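Local coordinates for carboxylic ester hydrolase (Aspergillus niger, PDB 7K4O), which hydrolyses ester bonds as a fungal tannase of the serine hydrolase type, probably releasing gallic acid from tannins, at residues 245-250 and 276-281; 251-254 and 260-263; 304-309 and 329-334. All coordinates share one frame; numbering follows the deposited sequence.

Contact 1 (245-250 and 276-281). With NAG (2-acetamido-2-deoxy-beta-D-glucopyranose), chain G.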
loop_
_atom_site.group_PDB
_atom_site.type_symbol
_atom_site.label_atom_id
_atom_site.label_comp_id
_atom_site.label_asym_id
_atom_site.label_seq_id
_atom_site.Cartn_x
_atom_site.Cartn_y
_atom_site.Cartn_z
ATOM N N VAL A 245 6.240 -22.792 -2.115
ATOM C CA VAL A 245 6.603 -21.618 -1.252
ATOM C C VAL A 245 7.369 -22.115 -0.007
ATOM O O VAL A 245 8.414 -21.554 0.323
ATOM C CB VAL A 245 5.338 -20.841 -0.864
ATOM C CG1 VAL A 245 5.610 -19.829 0.235
ATOM C CG2 VAL A 245 4.718 -20.195 -2.095
ATOM N N ASN A 246 6.823 -23.107 0.700
ATOM C CA ASN A 246 7.449 -23.673 1.933
ATOM C C ASN A 246 8.865 -24.138 1.623
ATOM O O ASN A 246 9.763 -23.826 2.406
ATOM C CB ASN A 246 6.605 -24.782 2.574
ATOM C CG ASN A 246 5.416 -24.261 3.352
ATOM O OD1 ASN A 246 5.250 -23.037 3.501
ATOM N ND2 ASN A 246 4.556 -25.161 3.830
ATOM N N GLU A 247 9.102 -24.848 0.517
ATOM C CA GLU A 247 10.474 -25.321 0.170
ATOM C C GLU A 247 11.385 -24.178 -0.245
ATOM O O GLU A 247 12.630 -24.299 -0.071
ATOM C CB GLU A 247 10.406 -26.360 -0.949
ATOM C CG GLU A 247 9.769 -27.651 -0.481
ATOM C CD GLU A 247 10.615 -28.355 0.580
ATOM O OE1 GLU A 247 11.852 -28.434 0.434
ATOM O OE2 GLU A 247 10.040 -28.775 1.556
ATOM N N THR A 248 10.820 -23.096 -0.835
ATOM C CA THR A 248 11.630 -21.902 -1.174
ATOM C C THR A 248 12.071 -21.246 0.144
ATOM O O THR A 248 13.236 -20.859 0.242
ATOM C CB THR A 248 10.837 -20.981 -2.118
ATOM O OG1 THR A 248 10.458 -21.724 -3.291
ATOM C CG2 THR A 248 11.632 -19.757 -2.502
ATOM N N ILE A 249 11.174 -21.141 1.113
ATOM C CA ILE A 249 11.532 -20.536 2.436
ATOM C C ILE A 249 12.665 -21.386 3.045
ATOM O O ILE A 249 13.696 -20.823 3.486
ATOM C CB ILE A 249 10.322 -20.429 3.359
ATOM C CG1 ILE A 249 9.321 -19.373 2.855
ATOM C CG2 ILE A 249 10.792 -20.131 4.769
ATOM C CD1 ILE A 249 7.990 -19.421 3.531
ATOM N N ALA A 250 12.521 -22.714 3.015
ATOM C CA ALA A 250 13.538 -23.626 3.618
ATOM C C ALA A 250 14.886 -23.426 2.938
ATOM O O ALA A 250 15.920 -23.343 3.635
ATOM C CB ALA A 250 13.063 -25.066 3.539
ATOM N N SER A 276 13.110 -26.106 -9.541
ATOM C CA SER A 276 13.102 -27.467 -10.182
ATOM C C SER A 276 13.547 -28.549 -9.173
ATOM O O SER A 276 13.078 -29.696 -9.301
ATOM C CB SER A 276 13.951 -27.494 -11.410
ATOM O OG SER A 276 13.234 -26.923 -12.492
ATOM N N THR A 277 14.342 -28.185 -8.163
ATOM C CA THR A 277 14.798 -29.105 -7.086
ATOM C C THR A 277 13.621 -29.582 -6.246
ATOM O O THR A 277 13.796 -30.545 -5.464
ATOM C CB THR A 277 15.844 -28.441 -6.196
ATOM O OG1 THR A 277 15.226 -27.323 -5.549
ATOM C CG2 THR A 277 17.055 -28.007 -6.990
ATOM N N ILE A 278 12.454 -28.966 -6.367
ATOM C CA ILE A 278 11.279 -29.315 -5.520
ATOM C C ILE A 278 10.444 -30.390 -6.222
ATOM O O ILE A 278 9.549 -30.955 -5.586
ATOM C CB ILE A 278 10.454 -28.048 -5.178
ATOM C CG1 ILE A 278 11.345 -27.013 -4.492
ATOM C CG2 ILE A 278 9.247 -28.392 -4.320
ATOM C CD1 ILE A 278 10.733 -25.623 -4.403
ATOM N N GLU A 279 10.684 -30.630 -7.505
ATOM C CA GLU A 279 9.902 -31.653 -8.244
ATOM C C GLU A 279 9.981 -32.996 -7.502
ATOM O O GLU A 279 11.071 -33.378 -7.098
ATOM C CB GLU A 279 10.406 -31.839 -9.663
ATOM C CG GLU A 279 9.441 -32.682 -10.472
ATOM C CD GLU A 279 9.832 -32.877 -11.918
ATOM O OE1 GLU A 279 9.401 -33.906 -12.487
ATOM O OE2 GLU A 279 10.550 -32.006 -12.471
ATOM N N GLY A 280 8.835 -33.630 -7.297
ATOM C CA GLY A 280 8.740 -34.940 -6.633
ATOM C C GLY A 280 8.494 -34.823 -5.142
ATOM O O GLY A 280 8.138 -35.824 -4.535
ATOM N N LYS A 281 8.619 -33.647 -4.536
ATOM C CA LYS A 281 8.388 -33.539 -3.080
ATOM C C LYS A 281 6.911 -33.763 -2.797
ATOM O O LYS A 281 6.038 -33.240 -3.475
ATOM C CB LYS A 281 8.879 -32.197 -2.543
ATOM C CG LYS A 281 10.392 -32.100 -2.382
ATOM C CD LYS A 281 10.816 -32.214 -0.919
ATOM C CE LYS A 281 12.195 -32.811 -0.689
ATOM N NZ LYS A 281 13.283 -31.989 -1.274
HETATM C C1 NAG G . 3.330 -24.856 4.606
HETATM C C2 NAG G . 2.407 -26.048 4.920
HETATM C C3 NAG G . 1.238 -25.706 5.828
HETATM C C4 NAG G . 1.864 -25.158 7.079
HETATM C C5 NAG G . 2.757 -23.971 6.729
HETATM C C6 NAG G . 3.429 -23.426 7.975
HETATM C C7 NAG G . 2.230 -27.594 3.035
HETATM C C8 NAG G . 1.545 -27.837 1.721
HETATM N N2 NAG G . 1.820 -26.509 3.684
HETATM O O3 NAG G . 0.425 -26.877 5.964
HETATM O O4 NAG G . 0.769 -24.705 7.825
HETATM O O5 NAG G . 3.795 -24.299 5.826
HETATM O O6 NAG G . 4.222 -22.317 7.610
HETATM O O7 NAG G . 3.082 -28.325 3.490
#

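Contact 2 (251-254 and 260-263). With CA (calcium ion), chain K.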
loop_
_atom_site.group_PDB
_atom_site.type_symbol
_atom_site.label_atom_id
_atom_site.label_comp_id
_atom_site.label_asym_id
_atom_site.label_seq_id
_atom_site.Cartn_x
_atom_site.Cartn_y
_atom_site.Cartn_z
ATOM N N ALA A 251 14.901 -23.273 1.617
ATOM C CA ALA A 251 16.158 -23.203 0.845
ATOM C C ALA A 251 16.801 -21.820 0.984
ATOM O O ALA A 251 18.004 -21.728 0.793
ATOM C CB ALA A 251 15.915 -23.557 -0.606
ATOM N N CYS A 252 16.041 -20.753 1.258
ATOM C CA CYS A 252 16.571 -19.365 1.124
ATOM C C CYS A 252 16.679 -18.701 2.499
ATOM O O CYS A 252 17.346 -17.657 2.569
ATOM C CB CYS A 252 15.673 -18.557 0.190
ATOM S SG CYS A 252 15.722 -19.166 -1.521
ATOM N N ASP A 253 16.133 -19.319 3.553
ATOM C CA ASP A 253 16.206 -18.789 4.942
ATOM C C ASP A 253 17.621 -18.332 5.295
ATOM O O ASP A 253 17.791 -17.162 5.760
ATOM C CB ASP A 253 15.682 -19.808 5.918
ATOM C CG ASP A 253 15.776 -19.375 7.366
ATOM O OD1 ASP A 253 15.895 -18.143 7.638
ATOM O OD2 ASP A 253 15.690 -20.282 8.228
ATOM N N ALA A 254 18.611 -19.213 5.085
ATOM C CA ALA A 254 19.994 -19.031 5.584
ATOM C C ALA A 254 20.778 -18.078 4.688
ATOM O O ALA A 254 21.876 -17.680 5.042
ATOM C CB ALA A 254 20.681 -20.375 5.696
ATOM N N ASP A 260 16.169 -18.459 10.869
ATOM C CA ASP A 260 15.022 -17.980 11.673
ATOM C C ASP A 260 13.706 -18.258 10.939
ATOM O O ASP A 260 12.669 -17.826 11.430
ATOM C CB ASP A 260 15.190 -16.489 11.989
ATOM C CG ASP A 260 15.336 -15.596 10.748
ATOM O OD1 ASP A 260 15.411 -16.133 9.617
ATOM O OD2 ASP A 260 15.439 -14.336 10.935
ATOM N N TRP A 261 13.711 -19.057 9.880
ATOM C CA TRP A 261 12.517 -19.265 9.026
ATOM C C TRP A 261 11.954 -17.872 8.580
ATOM O O TRP A 261 10.757 -17.651 8.659
ATOM C CB TRP A 261 11.495 -20.112 9.765
ATOM C CG TRP A 261 10.539 -20.768 8.817
ATOM C CD1 TRP A 261 9.245 -20.408 8.571
ATOM C CD2 TRP A 261 10.837 -21.868 7.933
ATOM N NE1 TRP A 261 8.707 -21.225 7.608
ATOM C CE2 TRP A 261 9.653 -22.133 7.202
ATOM C CE3 TRP A 261 11.958 -22.692 7.745
ATOM C CZ2 TRP A 261 9.568 -23.176 6.276
ATOM C CZ3 TRP A 261 11.868 -23.718 6.824
ATOM C CH2 TRP A 261 10.694 -23.946 6.099
ATOM N N VAL A 262 12.858 -17.021 8.167
ATOM C CA VAL A 262 12.520 -15.716 7.541
ATOM C C VAL A 262 13.468 -15.537 6.392
ATOM O O VAL A 262 14.661 -15.570 6.573
ATOM C CB VAL A 262 12.616 -14.542 8.531
ATOM C CG1 VAL A 262 12.146 -13.251 7.840
ATOM C CG2 VAL A 262 11.799 -14.807 9.784
ATOM N N VAL A 263 12.920 -15.272 5.212
ATOM C CA VAL A 263 13.769 -14.892 4.062
ATOM C C VAL A 263 13.856 -13.368 3.961
ATOM O O VAL A 263 12.923 -12.742 3.414
ATOM C CB VAL A 263 13.199 -15.540 2.797
ATOM C CG1 VAL A 263 13.988 -15.131 1.568
ATOM C CG2 VAL A 263 13.155 -17.059 2.977
HETATM CA CA CA K . 16.804 -15.900 7.561
HETATM O O HOH W 1 16.519 -13.561 8.627
#

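Contact 3 (304-309 and 329-334)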
loop_
_atom_site.group_PDB
_atom_site.type_symbol
_atom_site.label_atom_id
_atom_site.label_comp_id
_atom_site.label_asym_id
_atom_site.label_seq_id
_atom_site.Cartn_x
_atom_site.Cartn_y
_atom_site.Cartn_z
ATOM N N GLU A 304 6.609 -25.577 -13.754
ATOM C CA GLU A 304 6.639 -24.733 -14.973
ATOM C C GLU A 304 5.695 -23.519 -14.773
ATOM O O GLU A 304 6.104 -22.397 -15.108
ATOM C CB GLU A 304 6.223 -25.539 -16.210
ATOM C CG GLU A 304 6.439 -24.796 -17.512
ATOM C CD GLU A 304 5.963 -25.562 -18.752
ATOM O OE1 GLU A 304 5.028 -26.422 -18.630
ATOM O OE2 GLU A 304 6.463 -25.251 -19.834
ATOM N N VAL A 305 4.501 -23.747 -14.262
ATOM C CA VAL A 305 3.540 -22.655 -13.975
ATOM C C VAL A 305 4.211 -21.705 -12.970
ATOM O O VAL A 305 4.220 -20.473 -13.225
ATOM C CB VAL A 305 2.199 -23.174 -13.466
ATOM C CG1 VAL A 305 1.381 -22.061 -12.817
ATOM C CG2 VAL A 305 1.423 -23.817 -14.614
ATOM N N ALA A 306 4.803 -22.237 -11.907
ATOM C CA ALA A 306 5.333 -21.387 -10.821
ATOM C C ALA A 306 6.468 -20.561 -11.392
ATOM O O ALA A 306 6.565 -19.360 -11.073
ATOM C CB ALA A 306 5.775 -22.182 -9.619
ATOM N N LYS A 307 7.362 -21.169 -12.165
ATOM C CA LYS A 307 8.527 -20.444 -12.679
ATOM C C LYS A 307 8.031 -19.347 -13.616
ATOM O O LYS A 307 8.698 -18.300 -13.714
ATOM C CB LYS A 307 9.493 -21.339 -13.452
ATOM C CG LYS A 307 10.414 -22.176 -12.592
ATOM C CD LYS A 307 11.515 -22.766 -13.432
ATOM C CE LYS A 307 12.458 -23.569 -12.572
ATOM N NZ LYS A 307 13.624 -24.010 -13.361
ATOM N N THR A 308 6.999 -19.636 -14.383
ATOM C CA THR A 308 6.486 -18.680 -15.394
ATOM C C THR A 308 5.881 -17.463 -14.651
ATOM O O THR A 308 6.112 -16.340 -15.102
ATOM C CB THR A 308 5.515 -19.375 -16.359
ATOM O OG1 THR A 308 6.253 -20.448 -16.979
ATOM C CG2 THR A 308 5.021 -18.416 -17.411
ATOM N N ILE A 309 5.130 -17.708 -13.590
ATOM C CA ILE A 309 4.509 -16.637 -12.749
ATOM C C ILE A 309 5.640 -15.798 -12.176
ATOM O O ILE A 309 5.665 -14.565 -12.354
ATOM C CB ILE A 309 3.608 -17.218 -11.672
ATOM C CG1 ILE A 309 2.362 -17.838 -12.291
ATOM C CG2 ILE A 309 3.245 -16.138 -10.646
ATOM C CD1 ILE A 309 1.532 -18.672 -11.349
ATOM N N ALA A 329 6.594 -15.222 -1.715
ATOM C CA ALA A 329 5.206 -14.713 -1.692
ATOM C C ALA A 329 4.233 -15.840 -2.037
ATOM O O ALA A 329 4.534 -16.620 -2.984
ATOM C CB ALA A 329 5.042 -13.524 -2.634
ATOM N N ALA A 330 3.113 -15.906 -1.335
ATOM C CA ALA A 330 2.046 -16.881 -1.606
ATOM C C ALA A 330 1.537 -16.721 -3.043
ATOM O O ALA A 330 1.525 -15.608 -3.594
ATOM C CB ALA A 330 0.943 -16.749 -0.626
ATOM N N PHE A 331 1.101 -17.826 -3.651
ATOM C CA PHE A 331 0.531 -17.816 -5.017
ATOM C C PHE A 331 -0.965 -17.522 -4.959
ATOM O O PHE A 331 -1.801 -18.342 -5.433
ATOM C CB PHE A 331 0.839 -19.160 -5.700
ATOM C CG PHE A 331 2.250 -19.310 -6.166
ATOM C CD1 PHE A 331 3.234 -19.804 -5.323
ATOM C CD2 PHE A 331 2.603 -18.988 -7.457
ATOM C CE1 PHE A 331 4.541 -19.922 -5.751
ATOM C CE2 PHE A 331 3.914 -19.110 -7.881
ATOM C CZ PHE A 331 4.880 -19.578 -7.035
ATOM N N ASP A 332 -1.358 -16.333 -4.473
ATOM C CA ASP A 332 -2.786 -15.981 -4.322
ATOM C C ASP A 332 -3.438 -15.771 -5.689
ATOM O O ASP A 332 -4.547 -16.248 -5.866
ATOM C CB ASP A 332 -2.992 -14.728 -3.456
ATOM C CG ASP A 332 -2.912 -14.993 -1.960
ATOM O OD1 ASP A 332 -1.933 -15.623 -1.535
ATOM O OD2 ASP A 332 -3.824 -14.544 -1.223
ATOM N N ASP A 333 -2.772 -15.046 -6.589
ATOM C CA ASP A 333 -3.319 -14.757 -7.931
ATOM C C ASP A 333 -3.590 -16.104 -8.626
ATOM O O ASP A 333 -4.579 -16.191 -9.390
ATOM C CB ASP A 333 -2.368 -13.932 -8.777
ATOM C CG ASP A 333 -2.435 -12.420 -8.460
ATOM O OD1 ASP A 333 -3.284 -12.008 -7.608
ATOM O OD2 ASP A 333 -1.656 -11.715 -9.112
ATOM N N ALA A 334 -2.734 -17.084 -8.357
ATOM C CA ALA A 334 -2.799 -18.399 -9.059
ATOM C C ALA A 334 -3.910 -19.289 -8.506
ATOM O O ALA A 334 -4.128 -20.403 -9.098
ATOM C CB ALA A 334 -1.464 -19.112 -8.980
#

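Contact 1 (245-250 and 276-281)
Thr248 OG1 sits at the edge of this contact, hydrogen-bonded to the carbonyl oxygen of Ile244 one turn back along the helix and with Ile278 CD1 lying 4.1 Å from that same OG1. Ile278 and Glu247 carry the packing between them. The CG1-CD1 arm of Ile278 is stretched out (chi2 167°) and runs up to the base of Glu247, where CD1 comes within 3.5 Å of Glu247 CB, while the other branch, CG2, lies 3.9 Å from Glu247 CG. Helix 238-252 is thus packed against a type II turn, Ile278 to Lys281, that leads into strand 282-285; Gly280 takes the positive phi of the turn, and Lys281 N closes it onto Ile278 O at 3.0 Å. Both pieces belong to the long insertion between the neighbouring sheet strands 205-209 and 410-416 of this alpha/beta-hydrolase-family protein, consistent with its being the lid. Beyond the isoleucine, Glu247 bends at chi2 (-65°), and the Glu247 side chain crosses that of Lys281 at about a right angle. OE1 of Glu247 stays 4.2 Å from Lys281 NZ, too far for a salt bridge, though the opposite charges probably still attract. Asn246 turns its end away from the turn and carries an N-linked glycan, its ND2 bonded to C1 of the first sugar at 1.5 Å, and Asp242 hydrogen-bonds that sugar. Asn246, Glu247 and Thr248 together form the Asn-X-Thr glycosylation sequon.

Contact 2 (251-254 and 260-263)
Asp253 and Asp260 meet through a calcium ion, Asp253 at the start and Asp260 near the end of a compact calcium-binding loop that follows helix 238-252. With CG anti to the backbone N (chi1 177°), the Asp253 carboxylate folds beside its own carbonyl, and the residue holds the metal twice, through O and through OD1, the latter 2.4 Å from the calcium. Asp260 adopts a different rotamer, CG lying between N and the carbonyl carbon (chi1 57°), which brings OD1 in at 2.5 Å from the ion. The two carboxylates are nearly coplanar, and their OD1 atoms stand only 2.9 Å apart, a closeness the shared cation would offset. Val262 O is a further ligand; Asp256, through both oxygens, and Lys258 O complete the site.

Backbone N-H groups hold the Asp253 carboxylate in position. Asp260 N gives OD1 an almost straight bond (174°) on its syn lone pair, Val262 N reaches OD1 from above the carboxylate plane, and Trp261 N meets OD2 at 2.9 Å, also from above. Nearby, Val263 CG2 packs on Cys252 CB, whose sulfur is disulfide-bonded to Cys269. Asp260 OD2 accepts a 2.7 Å hydrogen bond from a water that itself sits 2.6 Å from the calcium.

Contact 3 (304-309 and 329-334)
Phe331 pushes its ring toward one face of helix 300-310, into the angle between Ala306 and Ile309, which lie one turn apart. The phenylalanine is the centre of an inverse gamma turn, a tight bend in the loop after that helix, and with its CG beside the backbone N (chi1 -76°) the ring projects toward the helix. Two helix residues meet it differently. Ala306 offers a single methyl: CB lies 3.8 Å from Phe331 CZ at the far end of the ring, approaching obliquely. Ile309 instead comes in at the ring edge, its CD1 close to the ring plane and 4.0 Å from Phe331 CD2, while the branch methyl CG2 stands 4.1 Å from Phe331 CE2. Both branches thus meet the same CD2-CE2 edge, CD1 and CG2 lying on opposite sides of the ring plane. The outstretched CG1 arm goes on to a second partner, for CD1 also touches Ala334 CB at 3.8 Å, so the methyl rests against both the ring and Ala334.

Leu241 of helix 238-252 touches both Phe331 and Ala334, making this a small apolar junction of two helices and a loop. Between the two contacting loop residues, Asp333 hydrogen-bonds through OD1 to His222, a residue of the gallate pocket. On the helix itself, Thr308 OG1 bonds Glu304 O at 2.7 Å, reaching the carbonyl from the face opposite to the one used by Thr308 N.

Helix 238-252 ties the three together: contacts 1 and 2 use successive parts of it, and contact 3 packs against it through Val245 CG2, 3.6 Å from Phe331 CD1. In sequence, contact 2 falls between the two segments of contact 1, and contact 3 follows. The centres of contacts 1 and 2 are about 13 Å apart, as are those of 1 and 3; the centres of contacts 2 and 3 are about 19 Å apart, without touching. Trp261 lies against Ile249 and Ala250, and Lys307 NZ probably hydrogen-bonds Ser276 OG. Calcium site, glycosylated helix and apolar junction thus form one continuous region within the insertion between strands 205-209 and 410-416, well out from the chain's centre.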